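Protein-glutamine deamidase Cif (Burkholderia pseudomallei, PDB 3EIR) deamidates a glutamine side chain of host NEDD8 to glutamate, disabling cullin-RING ubiquitin ligases and arresting the host cell cycle. Local coordinates at residues I132-N137 with R259-E264; R178-I183 with D207-D212; V57-R62 with N114-L119; D64-A69 with M120-V125. All coordinates share one frame; numbering follows the deposited sequence.

Contact 1 (I132-N137 with R259-E264)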
loop_
_atom_site.group_PDB
_atom_site.type_symbol
_atom_site.label_atom_id
_atom_site.label_comp_id
_atom_site.label_asym_id
_atom_site.label_seq_id
_atom_site.Cartn_x
_atom_site.Cartn_y
_atom_site.Cartn_z
ATOM N N ILE A 132 -5.227 3.923 -13.634
ATOM C CA ILE A 132 -6.504 4.536 -13.294
ATOM C C ILE A 132 -6.349 6.038 -13.154
ATOM O O ILE A 132 -5.236 6.554 -13.052
ATOM C CB ILE A 132 -7.095 3.963 -12.008
ATOM C CG1 ILE A 132 -6.201 4.322 -10.826
ATOM C CG2 ILE A 132 -7.290 2.452 -12.143
ATOM C CD1 ILE A 132 -6.655 3.692 -9.515
ATOM N N GLU A 133 -7.473 6.741 -13.154
ATOM C CA GLU A 133 -7.440 8.188 -13.074
ATOM C C GLU A 133 -7.334 8.659 -11.626
ATOM O O GLU A 133 -7.988 8.108 -10.731
ATOM C CB GLU A 133 -8.674 8.785 -13.744
ATOM C CG GLU A 133 -8.501 10.234 -14.147
ATOM C CD GLU A 133 -9.591 10.703 -15.088
ATOM O OE1 GLU A 133 -10.422 9.862 -15.494
ATOM O OE2 GLU A 133 -9.614 11.909 -15.423
ATOM N N TYR A 134 -6.501 9.673 -11.407
ATOM C CA TYR A 134 -6.280 10.236 -10.080
ATOM C C TYR A 134 -6.824 11.649 -10.010
ATOM O O TYR A 134 -6.769 12.389 -10.989
ATOM C CB TYR A 134 -4.788 10.244 -9.746
ATOM C CG TYR A 134 -4.234 8.879 -9.420
ATOM C CD1 TYR A 134 -3.907 8.534 -8.110
ATOM C CD2 TYR A 134 -4.042 7.927 -10.413
ATOM C CE1 TYR A 134 -3.403 7.286 -7.803
ATOM C CE2 TYR A 134 -3.532 6.665 -10.108
ATOM C CZ TYR A 134 -3.220 6.355 -8.796
ATOM O OH TYR A 134 -2.717 5.111 -8.469
ATOM N N LEU A 135 -7.362 12.018 -8.855
ATOM C CA LEU A 135 -7.789 13.389 -8.624
ATOM C C LEU A 135 -6.568 14.155 -8.145
ATOM O O LEU A 135 -5.702 13.584 -7.489
ATOM C CB LEU A 135 -8.879 13.436 -7.555
ATOM C CG LEU A 135 -10.147 12.615 -7.808
ATOM C CD1 LEU A 135 -10.754 12.121 -6.499
ATOM C CD2 LEU A 135 -11.157 13.419 -8.601
ATOM N N GLU A 136 -6.474 15.439 -8.472
ATOM C CA GLU A 136 -5.322 16.197 -8.002
ATOM C C GLU A 136 -5.612 17.645 -7.631
ATOM O O GLU A 136 -4.732 18.343 -7.133
ATOM C CB GLU A 136 -4.140 16.090 -8.978
ATOM C CG GLU A 136 -4.141 17.088 -10.116
ATOM C CD GLU A 136 -2.815 17.116 -10.864
ATOM O OE1 GLU A 136 -2.403 18.211 -11.311
ATOM O OE2 GLU A 136 -2.178 16.047 -10.998
ATOM N N ASN A 137 -6.841 18.098 -7.852
ATOM C CA ASN A 137 -7.224 19.425 -7.377
ATOM C C ASN A 137 -8.489 19.409 -6.526
ATOM O O ASN A 137 -9.332 20.303 -6.614
ATOM C CB ASN A 137 -7.324 20.435 -8.526
ATOM C CG ASN A 137 -6.002 21.133 -8.801
ATOM O OD1 ASN A 137 -5.460 21.056 -9.906
ATOM N ND2 ASN A 137 -5.467 21.806 -7.789
ATOM N N ARG A 259 -1.710 13.442 -5.445
ATOM C CA ARG A 259 -2.679 12.772 -6.298
ATOM C C ARG A 259 -3.234 11.590 -5.534
ATOM O O ARG A 259 -2.483 10.883 -4.868
ATOM C CB ARG A 259 -2.004 12.279 -7.583
ATOM C CG ARG A 259 -1.691 13.376 -8.587
ATOM C CD ARG A 259 -0.550 12.975 -9.516
ATOM N NE ARG A 259 -0.677 11.598 -9.987
ATOM C CZ ARG A 259 -1.393 11.233 -11.048
ATOM N NH1 ARG A 259 -2.053 12.146 -11.756
ATOM N NH2 ARG A 259 -1.449 9.955 -11.403
ATOM N N PHE A 260 -4.544 11.381 -5.607
ATOM C CA PHE A 260 -5.138 10.186 -5.018
ATOM C C PHE A 260 -6.346 9.706 -5.817
ATOM O O PHE A 260 -6.962 10.464 -6.569
ATOM C CB PHE A 260 -5.515 10.410 -3.550
ATOM C CG PHE A 260 -6.482 11.535 -3.334
ATOM C CD1 PHE A 260 -7.840 11.357 -3.558
ATOM C CD2 PHE A 260 -6.038 12.774 -2.891
ATOM C CE1 PHE A 260 -8.737 12.394 -3.352
ATOM C CE2 PHE A 260 -6.930 13.813 -2.686
ATOM C CZ PHE A 260 -8.282 13.621 -2.917
ATOM N N ALA A 261 -6.672 8.435 -5.652
ATOM C CA ALA A 261 -7.808 7.848 -6.346
ATOM C C ALA A 261 -8.524 6.917 -5.389
ATOM O O ALA A 261 -7.895 6.061 -4.776
ATOM C CB ALA A 261 -7.331 7.076 -7.562
ATOM N N SER A 262 -9.832 7.094 -5.248
ATOM C CA SER A 262 -10.635 6.184 -4.438
ATOM C C SER A 262 -11.321 5.157 -5.327
ATOM O O SER A 262 -11.578 5.408 -6.515
ATOM C CB SER A 262 -11.686 6.940 -3.634
ATOM O OG SER A 262 -12.725 7.390 -4.482
ATOM N N HIS A 263 -11.618 4.005 -4.739
ATOM C CA HIS A 263 -12.277 2.924 -5.449
ATOM C C HIS A 263 -13.146 2.125 -4.476
ATOM O O HIS A 263 -12.668 1.688 -3.436
ATOM C CB HIS A 263 -11.238 2.010 -6.083
ATOM C CG HIS A 263 -11.767 1.186 -7.218
ATOM N ND1 HIS A 263 -12.716 0.199 -7.045
ATOM C CD2 HIS A 263 -11.476 1.202 -8.541
ATOM C CE1 HIS A 263 -12.983 -0.362 -8.212
ATOM N NE2 HIS A 263 -12.245 0.228 -9.135
ATOM N N GLU A 264 -14.419 1.946 -4.811
ATOM C CA GLU A 264 -15.300 1.146 -3.974
ATOM C C GLU A 264 -14.806 -0.294 -3.940
ATOM O O GLU A 264 -14.097 -0.747 -4.844
ATOM C CB GLU A 264 -16.755 1.218 -4.466
ATOM C CG GLU A 264 -16.991 0.657 -5.873
ATOM C CD GLU A 264 -18.428 0.211 -6.091
ATOM O OE1 GLU A 264 -19.339 1.065 -6.054
ATOM O OE2 GLU A 264 -18.642 -1.000 -6.301
#

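Contact 2 (R178-I183 with D207-D212)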
loop_
_atom_site.group_PDB
_atom_site.type_symbol
_atom_site.label_atom_id
_atom_site.label_comp_id
_atom_site.label_asym_id
_atom_site.label_seq_id
_atom_site.Cartn_x
_atom_site.Cartn_y
_atom_site.Cartn_z
ATOM N N ARG A 178 -17.201 7.895 10.972
ATOM C CA ARG A 178 -16.476 7.311 9.846
ATOM C C ARG A 178 -15.034 6.950 10.215
ATOM O O ARG A 178 -14.357 7.693 10.922
ATOM C CB ARG A 178 -16.500 8.246 8.633
ATOM C CG ARG A 178 -16.186 7.537 7.332
ATOM C CD ARG A 178 -16.656 8.314 6.107
ATOM N NE ARG A 178 -17.029 7.464 4.971
ATOM C CZ ARG A 178 -16.623 6.208 4.774
ATOM N NH1 ARG A 178 -17.042 5.538 3.700
ATOM N NH2 ARG A 178 -15.795 5.614 5.631
ATOM N N THR A 179 -14.574 5.805 9.722
ATOM C CA THR A 179 -13.263 5.283 10.083
ATOM C C THR A 179 -12.314 5.231 8.887
ATOM O O THR A 179 -12.706 4.859 7.780
ATOM C CB THR A 179 -13.370 3.861 10.668
ATOM O OG1 THR A 179 -13.701 2.937 9.625
ATOM C CG2 THR A 179 -14.450 3.799 11.736
ATOM N N ALA A 180 -11.064 5.612 9.129
ATOM C CA ALA A 180 -9.993 5.465 8.154
ATOM C C ALA A 180 -8.842 4.679 8.782
ATOM O O ALA A 180 -8.558 4.819 9.971
ATOM C CB ALA A 180 -9.510 6.846 7.683
ATOM N N TYR A 181 -8.191 3.844 7.983
ATOM C CA TYR A 181 -7.019 3.102 8.430
ATOM C C TYR A 181 -5.929 3.259 7.376
ATOM O O TYR A 181 -6.233 3.465 6.199
ATOM C CB TYR A 181 -7.339 1.616 8.586
ATOM C CG TYR A 181 -8.411 1.280 9.606
ATOM C CD1 TYR A 181 -8.100 1.133 10.954
ATOM C CD2 TYR A 181 -9.729 1.081 9.215
ATOM C CE1 TYR A 181 -9.080 0.807 11.886
ATOM C CE2 TYR A 181 -10.716 0.751 10.137
ATOM C CZ TYR A 181 -10.388 0.621 11.466
ATOM O OH TYR A 181 -11.372 0.297 12.372
ATOM N N ILE A 182 -4.668 3.142 7.787
ATOM C CA ILE A 182 -3.551 3.241 6.852
ATOM C C ILE A 182 -2.967 1.871 6.520
ATOM O O ILE A 182 -2.827 1.016 7.398
ATOM C CB ILE A 182 -2.415 4.125 7.413
ATOM C CG1 ILE A 182 -2.924 5.534 7.705
ATOM C CG2 ILE A 182 -1.253 4.193 6.429
ATOM C CD1 ILE A 182 -3.267 6.303 6.460
ATOM N N ILE A 183 -2.636 1.663 5.250
ATOM C CA ILE A 183 -1.838 0.508 4.845
ATOM C C ILE A 183 -0.642 0.999 4.024
ATOM O O ILE A 183 -0.816 1.767 3.094
ATOM C CB ILE A 183 -2.647 -0.508 4.033
ATOM C CG1 ILE A 183 -3.823 -1.033 4.859
ATOM C CG2 ILE A 183 -1.766 -1.663 3.640
ATOM C CD1 ILE A 183 -4.792 -1.860 4.064
ATOM N N ASP A 207 -5.585 0.477 13.845
ATOM C CA ASP A 207 -5.537 1.714 14.616
ATOM C C ASP A 207 -6.095 2.845 13.754
ATOM O O ASP A 207 -5.421 3.319 12.847
ATOM C CB ASP A 207 -4.083 2.007 15.016
ATOM C CG ASP A 207 -3.954 3.150 16.014
ATOM O OD1 ASP A 207 -4.989 3.714 16.424
ATOM O OD2 ASP A 207 -2.806 3.494 16.383
ATOM N N PRO A 208 -7.329 3.290 14.039
ATOM C CA PRO A 208 -8.009 4.254 13.167
ATOM C C PRO A 208 -7.325 5.616 13.215
ATOM O O PRO A 208 -6.783 5.969 14.256
ATOM C CB PRO A 208 -9.408 4.369 13.781
ATOM C CG PRO A 208 -9.438 3.413 14.963
ATOM C CD PRO A 208 -8.033 3.113 15.320
ATOM N N VAL A 209 -7.355 6.367 12.117
ATOM C CA VAL A 209 -6.737 7.694 12.086
ATOM C C VAL A 209 -7.759 8.799 11.796
ATOM O O VAL A 209 -8.819 8.546 11.217
ATOM C CB VAL A 209 -5.568 7.764 11.072
ATOM C CG1 VAL A 209 -4.446 6.823 11.488
ATOM C CG2 VAL A 209 -6.053 7.430 9.676
ATOM N N SER A 210 -7.430 10.020 12.219
ATOM C CA SER A 210 -8.328 11.167 12.112
ATOM C C SER A 210 -8.576 11.607 10.674
ATOM O O SER A 210 -7.648 12.024 9.977
ATOM C CB SER A 210 -7.758 12.349 12.898
ATOM O OG SER A 210 -8.459 13.545 12.598
ATOM N N LEU A 211 -9.830 11.534 10.236
ATOM C CA LEU A 211 -10.188 12.020 8.906
ATOM C C LEU A 211 -9.843 13.503 8.741
ATOM O O LEU A 211 -9.727 14.013 7.622
ATOM C CB LEU A 211 -11.671 11.789 8.626
ATOM C CG LEU A 211 -12.030 10.371 8.177
ATOM C CD1 LEU A 211 -13.536 10.207 8.088
ATOM C CD2 LEU A 211 -11.366 10.060 6.843
ATOM N N ASP A 212 -9.665 14.187 9.864
ATOM C CA ASP A 212 -9.358 15.606 9.838
ATOM C C ASP A 212 -7.870 15.788 9.573
ATOM O O ASP A 212 -7.477 16.558 8.698
ATOM C CB ASP A 212 -9.759 16.266 11.156
ATOM C CG ASP A 212 -10.075 17.745 10.997
ATOM O OD1 ASP A 212 -9.230 18.580 11.389
ATOM O OD2 ASP A 212 -11.169 18.070 10.479
HETATM O O HOH W 1 -4.283 3.063 10.391
#

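Contact 3 (V57-R62 with N114-L119)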
loop_
_atom_site.group_PDB
_atom_site.type_symbol
_atom_site.label_atom_id
_atom_site.label_comp_id
_atom_site.label_asym_id
_atom_site.label_seq_id
_atom_site.Cartn_x
_atom_site.Cartn_y
_atom_site.Cartn_z
ATOM N N VAL A 57 3.103 -14.286 -5.656
ATOM C CA VAL A 57 1.833 -13.839 -6.194
ATOM C C VAL A 57 1.465 -12.460 -5.659
ATOM O O VAL A 57 0.987 -11.607 -6.402
ATOM C CB VAL A 57 0.719 -14.869 -5.894
ATOM C CG1 VAL A 57 -0.662 -14.243 -6.036
ATOM C CG2 VAL A 57 0.872 -16.075 -6.805
ATOM N N MET A 58 1.711 -12.232 -4.372
ATOM C CA MET A 58 1.343 -10.961 -3.762
ATOM C C MET A 58 2.143 -9.771 -4.292
ATOM O O MET A 58 1.573 -8.724 -4.600
ATOM C CB MET A 58 1.453 -11.029 -2.239
ATOM C CG MET A 58 0.974 -9.764 -1.562
ATOM S SD MET A 58 -0.823 -9.664 -1.497
ATOM C CE MET A 58 -1.095 -7.953 -1.963
ATOM N N TRP A 59 3.457 -9.918 -4.412
ATOM C CA TRP A 59 4.276 -8.757 -4.746
ATOM C C TRP A 59 4.792 -8.722 -6.199
ATOM O O TRP A 59 5.807 -8.096 -6.477
ATOM C CB TRP A 59 5.451 -8.613 -3.770
ATOM C CG TRP A 59 5.078 -8.558 -2.293
ATOM C CD1 TRP A 59 5.673 -9.255 -1.276
ATOM C CD2 TRP A 59 4.061 -7.747 -1.675
ATOM N NE1 TRP A 59 5.083 -8.941 -0.079
ATOM C CE2 TRP A 59 4.097 -8.015 -0.292
ATOM C CE3 TRP A 59 3.125 -6.828 -2.158
ATOM C CZ2 TRP A 59 3.228 -7.400 0.612
ATOM C CZ3 TRP A 59 2.272 -6.209 -1.257
ATOM C CH2 TRP A 59 2.327 -6.504 0.113
ATOM N N ASN A 60 4.107 -9.392 -7.118
ATOM C CA ASN A 60 4.483 -9.311 -8.528
ATOM C C ASN A 60 4.138 -7.925 -9.039
ATOM O O ASN A 60 3.230 -7.282 -8.520
ATOM C CB ASN A 60 3.753 -10.384 -9.336
ATOM C CG ASN A 60 4.196 -10.427 -10.788
ATOM O OD1 ASN A 60 3.453 -10.038 -11.683
ATOM N ND2 ASN A 60 5.408 -10.898 -11.025
ATOM N N ASP A 61 4.849 -7.449 -10.052
ATOM C CA ASP A 61 4.608 -6.097 -10.551
ATOM C C ASP A 61 3.788 -6.005 -11.854
ATOM O O ASP A 61 3.741 -4.958 -12.490
ATOM C CB ASP A 61 5.931 -5.339 -10.685
ATOM C CG ASP A 61 6.780 -5.843 -11.840
ATOM O OD1 ASP A 61 6.520 -6.958 -12.349
ATOM O OD2 ASP A 61 7.710 -5.110 -12.241
ATOM N N ARG A 62 3.131 -7.090 -12.247
ATOM C CA ARG A 62 2.260 -7.050 -13.418
ATOM C C ARG A 62 0.845 -6.587 -13.041
ATOM O O ARG A 62 0.087 -7.329 -12.415
ATOM C CB ARG A 62 2.216 -8.428 -14.077
ATOM C CG ARG A 62 1.689 -8.438 -15.501
ATOM C CD ARG A 62 2.026 -9.758 -16.187
ATOM N NE ARG A 62 1.973 -9.642 -17.641
ATOM C CZ ARG A 62 2.740 -10.333 -18.479
ATOM N NH1 ARG A 62 3.631 -11.195 -18.004
ATOM N NH2 ARG A 62 2.620 -10.158 -19.790
ATOM N N ASN A 114 0.144 -0.593 -4.695
ATOM C CA ASN A 114 -0.534 -1.006 -5.921
ATOM C C ASN A 114 -1.165 -2.386 -5.730
ATOM O O ASN A 114 -2.322 -2.607 -6.080
ATOM C CB ASN A 114 0.437 -1.082 -7.113
ATOM C CG ASN A 114 0.835 0.299 -7.665
ATOM O OD1 ASN A 114 0.127 1.287 -7.504
ATOM N ND2 ASN A 114 1.973 0.348 -8.327
ATOM N N ASN A 115 -0.385 -3.316 -5.192
ATOM C CA ASN A 115 -0.815 -4.706 -5.101
ATOM C C ASN A 115 -1.902 -4.952 -4.059
ATOM O O ASN A 115 -2.797 -5.761 -4.274
ATOM C CB ASN A 115 0.378 -5.626 -4.867
ATOM C CG ASN A 115 1.099 -5.968 -6.156
ATOM O OD1 ASN A 115 0.502 -6.532 -7.081
ATOM N ND2 ASN A 115 2.398 -5.634 -6.226
ATOM N N ILE A 116 -1.827 -4.259 -2.929
ATOM C CA ILE A 116 -2.889 -4.369 -1.939
ATOM C C ILE A 116 -4.162 -3.665 -2.420
ATOM O O ILE A 116 -5.265 -4.100 -2.112
ATOM C CB ILE A 116 -2.441 -3.862 -0.564
ATOM C CG1 ILE A 116 -1.231 -4.677 -0.102
ATOM C CG2 ILE A 116 -3.581 -3.975 0.436
ATOM C CD1 ILE A 116 -0.744 -4.362 1.290
ATOM N N PHE A 117 -4.004 -2.601 -3.212
ATOM C CA PHE A 117 -5.140 -1.938 -3.850
ATOM C C PHE A 117 -5.872 -2.916 -4.776
ATOM O O PHE A 117 -7.098 -2.984 -4.758
ATOM C CB PHE A 117 -4.670 -0.733 -4.654
ATOM C CG PHE A 117 -5.780 0.057 -5.296
ATOM C CD1 PHE A 117 -6.424 1.067 -4.602
ATOM C CD2 PHE A 117 -6.162 -0.189 -6.606
ATOM C CE1 PHE A 117 -7.428 1.817 -5.195
ATOM C CE2 PHE A 117 -7.173 0.564 -7.205
ATOM C CZ PHE A 117 -7.802 1.564 -6.499
ATOM N N LYS A 118 -5.109 -3.652 -5.579
ATOM C CA LYS A 118 -5.652 -4.656 -6.479
ATOM C C LYS A 118 -6.362 -5.736 -5.690
ATOM O O LYS A 118 -7.499 -6.075 -5.991
ATOM C CB LYS A 118 -4.544 -5.285 -7.315
ATOM C CG LYS A 118 -4.046 -4.388 -8.454
ATOM C CD LYS A 118 -2.924 -5.044 -9.259
ATOM C CE LYS A 118 -3.349 -6.372 -9.900
ATOM N NZ LYS A 118 -4.089 -6.151 -11.184
ATOM N N LEU A 119 -5.681 -6.273 -4.680
ATOM C CA LEU A 119 -6.246 -7.328 -3.855
ATOM C C LEU A 119 -7.584 -6.897 -3.251
ATOM O O LEU A 119 -8.503 -7.694 -3.174
ATOM C CB LEU A 119 -5.273 -7.766 -2.751
ATOM C CG LEU A 119 -5.599 -9.056 -1.973
ATOM C CD1 LEU A 119 -5.286 -10.268 -2.801
ATOM C CD2 LEU A 119 -4.826 -9.117 -0.672
#

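Contact 4 (D64-A69 with M120-V125)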
loop_
_atom_site.group_PDB
_atom_site.type_symbol
_atom_site.label_atom_id
_atom_site.label_comp_id
_atom_site.label_asym_id
_atom_site.label_seq_id
_atom_site.Cartn_x
_atom_site.Cartn_y
_atom_site.Cartn_z
ATOM N N ASP A 64 -1.772 -5.283 -15.088
ATOM C CA ASP A 64 -2.870 -5.241 -16.046
ATOM C C ASP A 64 -3.627 -6.568 -16.112
ATOM O O ASP A 64 -4.615 -6.686 -16.830
ATOM C CB ASP A 64 -2.389 -4.789 -17.433
ATOM C CG ASP A 64 -1.429 -5.771 -18.071
ATOM O OD1 ASP A 64 -0.781 -6.543 -17.330
ATOM O OD2 ASP A 64 -1.329 -5.774 -19.318
ATOM N N THR A 65 -3.156 -7.546 -15.341
ATOM C CA THR A 65 -3.862 -8.817 -15.148
ATOM C C THR A 65 -4.404 -8.959 -13.710
ATOM O O THR A 65 -3.932 -8.293 -12.793
ATOM C CB THR A 65 -2.942 -10.014 -15.465
ATOM O OG1 THR A 65 -3.294 -11.125 -14.629
ATOM C CG2 THR A 65 -1.485 -9.650 -15.203
ATOM N N LEU A 66 -5.398 -9.825 -13.528
ATOM C CA LEU A 66 -6.009 -10.047 -12.231
ATOM C C LEU A 66 -4.973 -10.629 -11.266
ATOM O O LEU A 66 -4.261 -11.569 -11.620
ATOM C CB LEU A 66 -7.184 -11.012 -12.397
ATOM C CG LEU A 66 -8.436 -10.833 -11.553
ATOM C CD1 LEU A 66 -9.069 -9.480 -11.786
ATOM C CD2 LEU A 66 -9.424 -11.944 -11.900
ATOM N N LEU A 67 -4.884 -10.070 -10.059
ATOM C CA LEU A 67 -3.907 -10.542 -9.065
ATOM C C LEU A 67 -4.091 -12.026 -8.747
ATOM O O LEU A 67 -3.128 -12.787 -8.703
ATOM C CB LEU A 67 -3.977 -9.701 -7.778
ATOM C CG LEU A 67 -2.885 -9.925 -6.720
ATOM C CD1 LEU A 67 -2.701 -8.673 -5.855
ATOM C CD2 LEU A 67 -3.164 -11.146 -5.852
ATOM N N ILE A 68 -5.328 -12.450 -8.538
ATOM C CA ILE A 68 -5.549 -13.847 -8.173
ATOM C C ILE A 68 -5.319 -14.790 -9.359
ATOM O O ILE A 68 -5.264 -16.011 -9.195
ATOM C CB ILE A 68 -6.928 -14.060 -7.550
ATOM C CG1 ILE A 68 -8.032 -13.745 -8.562
ATOM C CG2 ILE A 68 -7.072 -13.188 -6.309
ATOM C CD1 ILE A 68 -9.386 -14.327 -8.165
ATOM N N ALA A 69 -5.140 -14.208 -10.542
ATOM C CA ALA A 69 -4.852 -14.977 -11.751
ATOM C C ALA A 69 -3.360 -15.252 -11.909
ATOM O O ALA A 69 -2.958 -16.032 -12.767
ATOM C CB ALA A 69 -5.387 -14.253 -12.991
ATOM N N MET A 120 -7.696 -5.642 -2.832
ATOM C CA MET A 120 -8.933 -5.165 -2.223
ATOM C C MET A 120 -10.075 -4.888 -3.205
ATOM O O MET A 120 -11.234 -5.086 -2.865
ATOM C CB MET A 120 -8.676 -3.907 -1.397
ATOM C CG MET A 120 -7.853 -4.166 -0.135
ATOM S SD MET A 120 -7.508 -2.656 0.760
ATOM C CE MET A 120 -9.102 -2.279 1.470
ATOM N N THR A 121 -9.753 -4.413 -4.406
ATOM C CA THR A 121 -10.781 -3.882 -5.299
ATOM C C THR A 121 -11.224 -4.829 -6.408
ATOM O O THR A 121 -12.301 -4.652 -6.973
ATOM C CB THR A 121 -10.320 -2.594 -5.981
ATOM O OG1 THR A 121 -9.136 -2.859 -6.751
ATOM C CG2 THR A 121 -10.042 -1.503 -4.948
ATOM N N GLU A 122 -10.393 -5.813 -6.734
ATOM C CA GLU A 122 -10.646 -6.660 -7.898
ATOM C C GLU A 122 -11.640 -7.779 -7.650
ATOM O O GLU A 122 -11.700 -8.363 -6.568
ATOM C CB GLU A 122 -9.348 -7.272 -8.422
ATOM C CG GLU A 122 -8.515 -6.293 -9.233
ATOM C CD GLU A 122 -7.238 -6.898 -9.755
ATOM O OE1 GLU A 122 -6.681 -6.334 -10.733
ATOM O OE2 GLU A 122 -6.792 -7.928 -9.196
ATOM N N LYS A 123 -12.396 -8.095 -8.684
ATOM C CA LYS A 123 -13.217 -9.289 -8.654
ATOM C C LYS A 123 -12.880 -10.150 -9.867
ATOM O O LYS A 123 -12.089 -11.084 -9.767
ATOM C CB LYS A 123 -14.696 -8.918 -8.625
ATOM C CG LYS A 123 -15.636 -10.118 -8.792
ATOM C CD LYS A 123 -17.062 -9.726 -8.479
ATOM C CE LYS A 123 -18.033 -10.865 -8.759
ATOM N NZ LYS A 123 -19.436 -10.371 -8.721
ATOM N N ASP A 124 -13.450 -9.819 -11.022
ATOM C CA ASP A 124 -13.196 -10.602 -12.221
ATOM C C ASP A 124 -12.623 -9.759 -13.359
ATOM O O ASP A 124 -12.313 -10.291 -14.426
ATOM C CB ASP A 124 -14.478 -11.316 -12.668
ATOM C CG ASP A 124 -15.675 -10.386 -12.707
ATOM O OD1 ASP A 124 -15.541 -9.190 -12.348
ATOM O OD2 ASP A 124 -16.756 -10.847 -13.102
ATOM N N VAL A 125 -12.479 -8.452 -13.126
ATOM C CA VAL A 125 -11.917 -7.539 -14.120
ATOM C C VAL A 125 -10.632 -6.879 -13.587
ATOM O O VAL A 125 -10.656 -6.240 -12.536
ATOM C CB VAL A 125 -12.920 -6.430 -14.478
ATOM C CG1 VAL A 125 -12.324 -5.497 -15.501
ATOM C CG2 VAL A 125 -14.218 -7.027 -15.004
HETATM O O HOH W 2 -7.337 -10.249 -8.099
#

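Contact 1 (I132-N137 with R259-E264)
Tyr134 lies across two residues of the strand, with Ala261 over one face of its ring and Arg259 NH2 coming in obliquely, the guanidinium plane 29° from that of the ring. Ala261 CB stands 4.0 Å from the centroid of the Tyr134 ring, a CH-pi contact 18° off the normal. Ala261 CB also meets Glu133 O at 3.4 Å and Ile132 CD1 at 4.0 Å, making this the tight end. Next to this, the backbones form a single antiparallel hydrogen-bonded pair: Leu135 N gives to Phe260 O at 2.8 Å, and Phe260 N returns a bond to Leu135 O at 3.1 Å. The loop thus borders 258-265, an outermost strand of the antiparallel sheet in this papain-like fold; that strand's other edge bonds to strand 152-159. Tyr134 OH is hydrogen-bonded to Pro129 O. Toward solvent the grip slackens. The Arg259 chain bends at chi3 (44°), turning a guanidinium face over Tyr134 CB, while Glu136 OE2 approaches near the guanidinium plane, a long salt bridge 4.0 Å from Arg259 NH1.

Contact 2 (R178-I183 with D207-D212)
Ala180 O is approached by two consecutive residues of the opposing segment: Val209 N donates a hydrogen bond to it at 2.9 Å, with 162° at the hydrogen, and Pro208 CA adds a CA-H...O contact at 3.3 Å. The amide comes in tilted 29° from the carbonyl plane. Two residues on from Ala180 and two before Val209, a water joins the backbones, taking the N-H of Ile182 and donating to Asp207 O, 2.7 Å from the water. Segment 207-212 thus runs beside strand 181-183, an outermost strand of the sheet. Apolar groups fill in around these bonds. Tyr181 CE1 lies 4.0 Å from Pro208 CB, with the proline meeting the ring obliquely; the ring has a cation-pi partner in Arg38 of helix 34-48. Val209 CG2 packs on Ala180 CB (4.0 Å) and on Ile182 CG1, crossing that isoleucine at about a right angle. Ala180 CB also sits 3.8 Å from Leu211 CD2. Leu211 CD1 lies against the aliphatic part of Arg178, 3.6 Å from Arg178 CB. With CG opposite the backbone N (chi1 -161°) and an extended chain as far as NE, Arg178 carries its guanidinium away from the leucine to Pro171 O. Ser210, N-cap of helix 211-217, accepts from Asp212 N. With one direct bond and one through water, the backbone pairing is sparse, and the apolar side chains supply much of the rest.

Contact 3 (V57-R62 with N114-L119)
Helix 111-121, which follows the inferred catalytic Cys109 of this papain-like fold, packs here against the end of helix 52-58, with Asn115 turned into the backbone of Met58-Asn60. Asn115 ND2 donates to Asn60 O at 2.9 Å; the bond is bent (143°), and the donor is tilted 33° from that carbonyl's plane. The amide has further partners: ND2 also gives to Leu111 O, one turn back, and OD1 accepts from Arg70, which together fix its rotation. Trp59 is the first residue to leave the helical conformation, and the chain then makes an Asx turn in which Asn60 OD1 accepts from Arg62 N at 3.0 Å. The indole, Met58 CG over one of its faces, points its edge at the helix, with Trp59 CH2 3.9 Å from Ile116 CD1. Met58 leaves its backbone with CG opposite N (chi1 -175°) and then bends at chi2 and chi3, which lays its CE against the helix by Asn115 O, 3.8 Å from Ile116 CG1 and 4.1 Å from Leu119 CD2.

Contact 4 (D64-A69 with M120-V125)
The C-terminal end of helix 111-121 meets a short 3-10 turn, residues 67-69, through Glu122, the first residue past the helix. Glu122 OE2 accepts from Leu67 N at 3.0 Å, an almost straight bond (174°) made to the syn lone pair. A water donates to the same oxygen, 2.6 Å from OE2, and accepts from Ile68 N at 3.0 Å, which ties the next amide of the turn to the carboxylate. Both N-H groups belong to the first residues of the turn, where backbone amides lack partners within it; the turn's own bond runs from Ala69 N back to Leu66 O. Glu122 reaches across because its chain is extended beyond CG (chi2 180°). OE1 takes a salt bridge from Lys118 of the preceding helical turn and a bond from Ile127 N, so the group is held at both oxygens and probably stays ionised. Leu66 lies antiparallel alongside this acidic chain, its CD1 3.8 Å from Glu122 CD. The leucine methyls press on backbone as the chain leaves the helix: Leu66 CD1 is 3.5 Å from Val125 C, and Leu66 CD2 is 3.5 Å from Lys123 O. Lys123 and Asp124, both exposed, start their side chains away from segment 64-69.

In the fold
Helix 111-121 is the common element. Contacts 3 and 4 both use it, their centres 9 Å apart, and Lys118 joins them, its NZ 2.7 Å from Thr65 O, a probable hydrogen bond. On its sheet side the helix meets contact 1, where His263 CB lies 3.5 Å from Phe117 CZ, and contact 2, where Ile183 CG2 lies 3.7 Å from Ile116 CD1. Contacts 1 and 2 reach outermost strands of one sheet without touching, their centres 18 Å apart. Of the inferred active-site residues, Gln184 and His164 lie nearest contact 2, their side chains about 4 Å and 7 Å from that of Ile182; Gln184 directly follows its strand, so that closeness is partly connectivity. Contact 4 lies away from them.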